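Local coordinates for protein 3-carboxy-cis,cis-muconate cycloisomerase (Acinetobacter calcoaceticus, PDB 1Q5N) that is a cycloisomerase of the largely helical fumarase/aspartase-type lyase superfamily, built as an assembly of four chains, at residues L162-S175 and Y434-E448. Residues are numbered along the deposited sequence; the frame is centred on the assembly and turned at random.
Sequences LPITLGHKLARWAS and YLGNIQDQIDAVLQE
The C-terminal helix 438-447 of this lyase-type fold lies against the start of helix 166-191, their segments running in the same general direction at 34° with axes 9.4 Å apart, and His-168 makes one polar link between them. His-168 NE2 donates to Gln-441 OE1 at 2.8 Å. The acceptor lies in the imidazole plane, yet the donor sits well above the carbonyl plane of the amide, not on a lone pair, and ring and amide planes stand 82° apart. Gln-441 NE2 in turn donates to Asn-437 OD1 at 2.8 Å, which helps fix the amide's rotation. With CG anti to the backbone N (chi1 -168°), the ring reaches across to Ile-438, whose CG1 makes a CH-pi contact 4.1 Å from the ring centroid; Arg-172 CD lies over the rim of the opposite face. Ile-438 CD1 continues to Ile-164 CA, 3.7 Å away. The methyl Ile-442 CD1 lies 3.6 Å from His-168 N, in the first turn capped by Thr-165 OG1. Farther along, Ala-171 CB meets both methyls of Val-445, CG1 and CG2, each at 3.9 Å. Before the helices, one water donates to Pro-163 O and Tyr-434 O. Thr-165 OG1 bonds Arg-148 O and Gln-439 OE1 bonds Arg-148 NH1, tying the pair to the loop after helix 110-146; that helix packs on Ala-174, strand 163-165 pairs with strand 151-156, and Gly-201 and Cys-228 of a second subunit pack against His-168 and Gln-441.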
loop_
_atom_site.group_PDB
_atom_site.type_symbol
_atom_site.label_atom_id
_atom_site.label_comp_id
_atom_site.label_asym_id
_atom_site.label_seq_id
_atom_site.Cartn_x
_atom_site.Cartn_y
_atom_site.Cartn_z
ATOM N N LEU A 162 -35.178 1.782 -0.042
ATOM C CA LEU A 162 -36.319 2.130 0.808
ATOM C C LEU A 162 -36.015 3.519 1.325
ATOM O O LEU A 162 -34.859 3.948 1.323
ATOM C CB LEU A 162 -36.439 1.172 1.978
ATOM C CG LEU A 162 -36.848 -0.286 1.755
ATOM C CD1 LEU A 162 -36.869 -0.994 3.139
ATOM C CD2 LEU A 162 -38.263 -0.375 1.088
ATOM N N PRO A 163 -37.047 4.253 1.780
ATOM C CA PRO A 163 -36.835 5.619 2.294
ATOM C C PRO A 163 -36.002 5.636 3.565
ATOM O O PRO A 163 -36.031 4.673 4.321
ATOM C CB PRO A 163 -38.261 6.110 2.627
ATOM C CG PRO A 163 -39.178 5.101 1.956
ATOM C CD PRO A 163 -38.424 3.799 2.054
ATOM N N ILE A 164 -35.265 6.726 3.781
ATOM C CA ILE A 164 -34.548 6.967 5.076
ATOM C C ILE A 164 -34.759 8.479 5.283
ATOM O O ILE A 164 -35.625 9.058 4.609
ATOM C CB ILE A 164 -32.985 6.678 5.013
ATOM C CG1 ILE A 164 -32.317 7.569 3.933
ATOM C CG2 ILE A 164 -32.753 5.208 4.717
ATOM C CD1 ILE A 164 -30.785 7.580 4.002
ATOM N N THR A 165 -34.045 9.117 6.220
ATOM C CA THR A 165 -34.129 10.586 6.327
ATOM C C THR A 165 -32.682 11.083 6.269
ATOM O O THR A 165 -31.743 10.354 6.607
ATOM C CB THR A 165 -34.784 11.112 7.638
ATOM O OG1 THR A 165 -33.934 10.812 8.748
ATOM C CG2 THR A 165 -36.196 10.469 7.861
ATOM N N LEU A 166 -32.497 12.309 5.806
ATOM C CA LEU A 166 -31.182 12.873 5.723
ATOM C C LEU A 166 -30.598 12.884 7.128
ATOM O O LEU A 166 -29.416 12.633 7.323
ATOM C CB LEU A 166 -31.269 14.283 5.176
ATOM C CG LEU A 166 -29.972 15.084 5.293
ATOM C CD1 LEU A 166 -28.901 14.332 4.534
ATOM C CD2 LEU A 166 -30.119 16.521 4.718
ATOM N N GLY A 167 -31.445 13.162 8.116
ATOM C CA GLY A 167 -30.980 13.195 9.489
ATOM C C GLY A 167 -30.369 11.862 9.883
ATOM O O GLY A 167 -29.457 11.815 10.711
ATOM N N HIS A 168 -30.871 10.753 9.345
ATOM C CA HIS A 168 -30.260 9.486 9.726
ATOM C C HIS A 168 -28.773 9.372 9.179
ATOM O O HIS A 168 -27.897 8.905 9.893
ATOM C CB HIS A 168 -31.094 8.335 9.233
ATOM C CG HIS A 168 -30.691 7.023 9.827
ATOM N ND1 HIS A 168 -30.561 5.883 9.075
ATOM C CD2 HIS A 168 -30.452 6.662 11.112
ATOM C CE1 HIS A 168 -30.265 4.866 9.868
ATOM N NE2 HIS A 168 -30.192 5.312 11.111
ATOM N N LYS A 169 -28.510 9.788 7.934
ATOM C CA LYS A 169 -27.136 9.786 7.430
ATOM C C LYS A 169 -26.266 10.665 8.353
ATOM O O LYS A 169 -25.154 10.275 8.740
ATOM C CB LYS A 169 -27.060 10.389 6.017
ATOM C CG LYS A 169 -27.590 9.545 4.888
ATOM C CD LYS A 169 -27.298 10.260 3.585
ATOM C CE LYS A 169 -27.472 9.353 2.371
ATOM N NZ LYS A 169 -26.520 8.203 2.298
ATOM N N LEU A 170 -26.783 11.850 8.711
ATOM C CA LEU A 170 -26.050 12.777 9.574
ATOM C C LEU A 170 -25.787 12.187 10.970
ATOM O O LEU A 170 -24.690 12.386 11.540
ATOM C CB LEU A 170 -26.794 14.115 9.687
ATOM C CG LEU A 170 -26.727 14.911 8.367
ATOM C CD1 LEU A 170 -27.806 16.016 8.318
ATOM C CD2 LEU A 170 -25.361 15.518 8.279
ATOM N N ALA A 171 -26.758 11.440 11.508
ATOM C CA ALA A 171 -26.549 10.842 12.822
ATOM C C ALA A 171 -25.461 9.756 12.727
ATOM O O ALA A 171 -24.628 9.615 13.637
ATOM C CB ALA A 171 -27.873 10.255 13.372
ATOM N N ARG A 172 -25.481 8.989 11.631
ATOM C CA ARG A 172 -24.483 7.946 11.412
ATOM C C ARG A 172 -23.050 8.591 11.382
ATOM O O ARG A 172 -22.115 8.086 12.010
ATOM C CB ARG A 172 -24.791 7.194 10.102
ATOM C CG ARG A 172 -25.888 6.139 10.236
ATOM C CD ARG A 172 -26.493 5.781 8.857
ATOM N NE ARG A 172 -25.458 5.437 7.865
ATOM C CZ ARG A 172 -25.647 5.466 6.549
ATOM N NH1 ARG A 172 -26.831 5.807 6.067
ATOM N NH2 ARG A 172 -24.643 5.196 5.711
ATOM N N TRP A 173 -22.911 9.726 10.696
ATOM C CA TRP A 173 -21.629 10.404 10.623
ATOM C C TRP A 173 -21.189 10.974 11.983
ATOM O O TRP A 173 -19.982 10.928 12.358
ATOM C CB TRP A 173 -21.668 11.521 9.559
ATOM C CG TRP A 173 -22.020 11.014 8.211
ATOM C CD1 TRP A 173 -21.918 9.721 7.771
ATOM C CD2 TRP A 173 -22.454 11.783 7.084
ATOM N NE1 TRP A 173 -22.250 9.651 6.451
ATOM C CE2 TRP A 173 -22.587 10.898 6.006
ATOM C CE3 TRP A 173 -22.736 13.144 6.891
ATOM C CZ2 TRP A 173 -23.000 11.309 4.735
ATOM C CZ3 TRP A 173 -23.146 13.570 5.610
ATOM C CH2 TRP A 173 -23.270 12.649 4.551
ATOM N N ALA A 174 -22.165 11.507 12.715
ATOM C CA ALA A 174 -21.913 12.089 14.019
ATOM C C ALA A 174 -21.360 11.019 14.946
ATOM O O ALA A 174 -20.334 11.197 15.587
ATOM C CB ALA A 174 -23.216 12.691 14.609
ATOM N N SER A 175 -22.051 9.902 15.024
ATOM C CA SER A 175 -21.608 8.832 15.905
ATOM C C SER A 175 -20.176 8.344 15.508
ATOM O O SER A 175 -19.392 7.938 16.373
ATOM C CB SER A 175 -22.648 7.694 15.839
ATOM O OG SER A 175 -22.350 6.640 16.720
ATOM N N TYR A 434 -42.891 4.426 6.403
ATOM C CA TYR A 434 -42.090 3.210 6.407
ATOM C C TYR A 434 -40.620 3.473 6.750
ATOM O O TYR A 434 -39.725 3.128 5.970
ATOM C CB TYR A 434 -42.217 2.532 5.033
ATOM C CG TYR A 434 -41.916 1.071 5.103
ATOM C CD1 TYR A 434 -42.642 0.261 5.956
ATOM C CD2 TYR A 434 -40.961 0.488 4.278
ATOM C CE1 TYR A 434 -42.444 -1.083 5.987
ATOM C CE2 TYR A 434 -40.752 -0.855 4.294
ATOM C CZ TYR A 434 -41.504 -1.644 5.156
ATOM O OH TYR A 434 -41.334 -3.002 5.224
ATOM N N LEU A 435 -40.397 4.101 7.902
ATOM C CA LEU A 435 -39.073 4.476 8.358
ATOM C C LEU A 435 -38.566 3.648 9.539
ATOM O O LEU A 435 -37.515 3.931 10.078
ATOM C CB LEU A 435 -39.075 5.957 8.704
ATOM C CG LEU A 435 -39.316 6.902 7.525
ATOM C CD1 LEU A 435 -39.563 8.341 8.051
ATOM C CD2 LEU A 435 -38.102 6.902 6.577
ATOM N N GLY A 436 -39.318 2.622 9.927
ATOM C CA GLY A 436 -38.917 1.756 11.024
ATOM C C GLY A 436 -38.464 2.489 12.280
ATOM O O GLY A 436 -39.132 3.418 12.733
ATOM N N ASN A 437 -37.326 2.110 12.855
ATOM C CA ASN A 437 -36.909 2.791 14.068
ATOM C C ASN A 437 -35.856 3.865 13.821
ATOM O O ASN A 437 -35.006 4.102 14.674
ATOM C CB ASN A 437 -36.398 1.783 15.110
ATOM C CG ASN A 437 -34.941 1.360 14.852
ATOM O OD1 ASN A 437 -34.462 1.351 13.704
ATOM N ND2 ASN A 437 -34.250 0.982 15.916
ATOM N N ILE A 438 -35.912 4.550 12.679
ATOM C CA ILE A 438 -34.920 5.601 12.428
ATOM C C ILE A 438 -34.887 6.729 13.482
ATOM O O ILE A 438 -33.828 7.253 13.789
ATOM C CB ILE A 438 -35.100 6.213 11.011
ATOM C CG1 ILE A 438 -34.444 5.307 9.972
ATOM C CG2 ILE A 438 -34.523 7.591 10.953
ATOM C CD1 ILE A 438 -34.601 5.825 8.589
ATOM N N GLN A 439 -36.045 7.107 14.030
ATOM C CA GLN A 439 -36.101 8.181 15.030
ATOM C C GLN A 439 -35.476 7.725 16.335
ATOM O O GLN A 439 -34.804 8.520 16.987
ATOM C CB GLN A 439 -37.556 8.683 15.212
ATOM C CG GLN A 439 -38.117 9.283 13.872
ATOM C CD GLN A 439 -37.188 10.323 13.283
ATOM O OE1 GLN A 439 -36.511 11.028 14.019
ATOM N NE2 GLN A 439 -37.156 10.444 11.957
ATOM N N ASP A 440 -35.655 6.450 16.701
ATOM C CA ASP A 440 -35.005 5.922 17.907
ATOM C C ASP A 440 -33.477 6.002 17.709
ATOM O O ASP A 440 -32.726 6.367 18.650
ATOM C CB ASP A 440 -35.351 4.431 18.166
ATOM C CG ASP A 440 -36.796 4.202 18.617
ATOM O OD1 ASP A 440 -37.505 5.196 18.910
ATOM O OD2 ASP A 440 -37.225 3.022 18.679
ATOM N N GLN A 441 -32.997 5.655 16.497
ATOM C CA GLN A 441 -31.543 5.691 16.236
ATOM C C GLN A 441 -31.028 7.113 16.304
ATOM O O GLN A 441 -29.972 7.358 16.917
ATOM C CB GLN A 441 -31.188 5.058 14.889
ATOM C CG GLN A 441 -31.357 3.512 14.851
ATOM C CD GLN A 441 -31.032 2.946 13.464
ATOM O OE1 GLN A 441 -29.931 3.158 12.936
ATOM N NE2 GLN A 441 -31.990 2.233 12.868
ATOM N N ILE A 442 -31.759 8.061 15.710
ATOM C CA ILE A 442 -31.287 9.424 15.790
ATOM C C ILE A 442 -31.277 9.892 17.276
ATOM O O ILE A 442 -30.332 10.554 17.709
ATOM C CB ILE A 442 -32.149 10.362 14.915
ATOM C CG1 ILE A 442 -31.984 9.942 13.433
ATOM C CG2 ILE A 442 -31.787 11.844 15.204
ATOM C CD1 ILE A 442 -32.757 10.802 12.405
ATOM N N ASP A 443 -32.307 9.542 18.060
ATOM C CA ASP A 443 -32.336 9.954 19.469
ATOM C C ASP A 443 -31.162 9.312 20.226
ATOM O O ASP A 443 -30.559 9.941 21.102
ATOM C CB ASP A 443 -33.639 9.525 20.187
ATOM C CG ASP A 443 -34.853 10.335 19.754
ATOM O OD1 ASP A 443 -34.706 11.532 19.414
ATOM O OD2 ASP A 443 -35.968 9.756 19.774
ATOM N N ALA A 444 -30.910 8.034 19.935
ATOM C CA ALA A 444 -29.827 7.315 20.581
ATOM C C ALA A 444 -28.499 8.041 20.322
ATOM O O ALA A 444 -27.730 8.222 21.280
ATOM C CB ALA A 444 -29.780 5.853 20.105
ATOM N N VAL A 445 -28.222 8.520 19.090
ATOM C CA VAL A 445 -26.952 9.211 18.939
ATOM C C VAL A 445 -26.936 10.594 19.543
ATOM O O VAL A 445 -25.870 11.057 19.930
ATOM C CB VAL A 445 -26.363 9.259 17.469
ATOM C CG1 VAL A 445 -27.024 8.262 16.588
ATOM C CG2 VAL A 445 -26.317 10.643 16.959
ATOM N N LEU A 446 -28.090 11.258 19.623
ATOM C CA LEU A 446 -28.157 12.579 20.258
ATOM C C LEU A 446 -27.899 12.422 21.769
ATOM O O LEU A 446 -27.373 13.315 22.410
ATOM C CB LEU A 446 -29.513 13.241 20.038
ATOM C CG LEU A 446 -29.768 13.799 18.637
ATOM C CD1 LEU A 446 -31.158 14.410 18.574
ATOM C CD2 LEU A 446 -28.739 14.820 18.284
ATOM N N GLN A 447 -28.257 11.287 22.341
ATOM C CA GLN A 447 -27.973 11.044 23.764
ATOM C C GLN A 447 -26.514 10.694 24.100
ATOM O O GLN A 447 -26.012 11.157 25.122
ATOM C CB GLN A 447 -28.821 9.914 24.311
ATOM C CG GLN A 447 -30.182 10.342 24.752
ATOM C CD GLN A 447 -30.948 9.170 25.354
ATOM O OE1 GLN A 447 -30.555 8.625 26.417
ATOM N NE2 GLN A 447 -32.039 8.750 24.671
ATOM N N GLU A 448 -25.835 9.869 23.289
ATOM C CA GLU A 448 -24.455 9.538 23.626
ATOM C C GLU A 448 -23.618 10.811 23.712
ATOM O O GLU A 448 -22.477 10.773 24.154
ATOM C CB GLU A 448 -23.812 8.475 22.685
ATOM C CG GLU A 448 -23.918 8.664 21.171
ATOM C CD GLU A 448 -22.979 7.724 20.323
ATOM O OE1 GLU A 448 -22.599 6.617 20.774
ATOM O OE2 GLU A 448 -22.644 8.098 19.175
HETATM O O HOH W 1 -37.018 2.558 5.684
HETATM O O HOH W 2 -20.671 4.862 18.898
#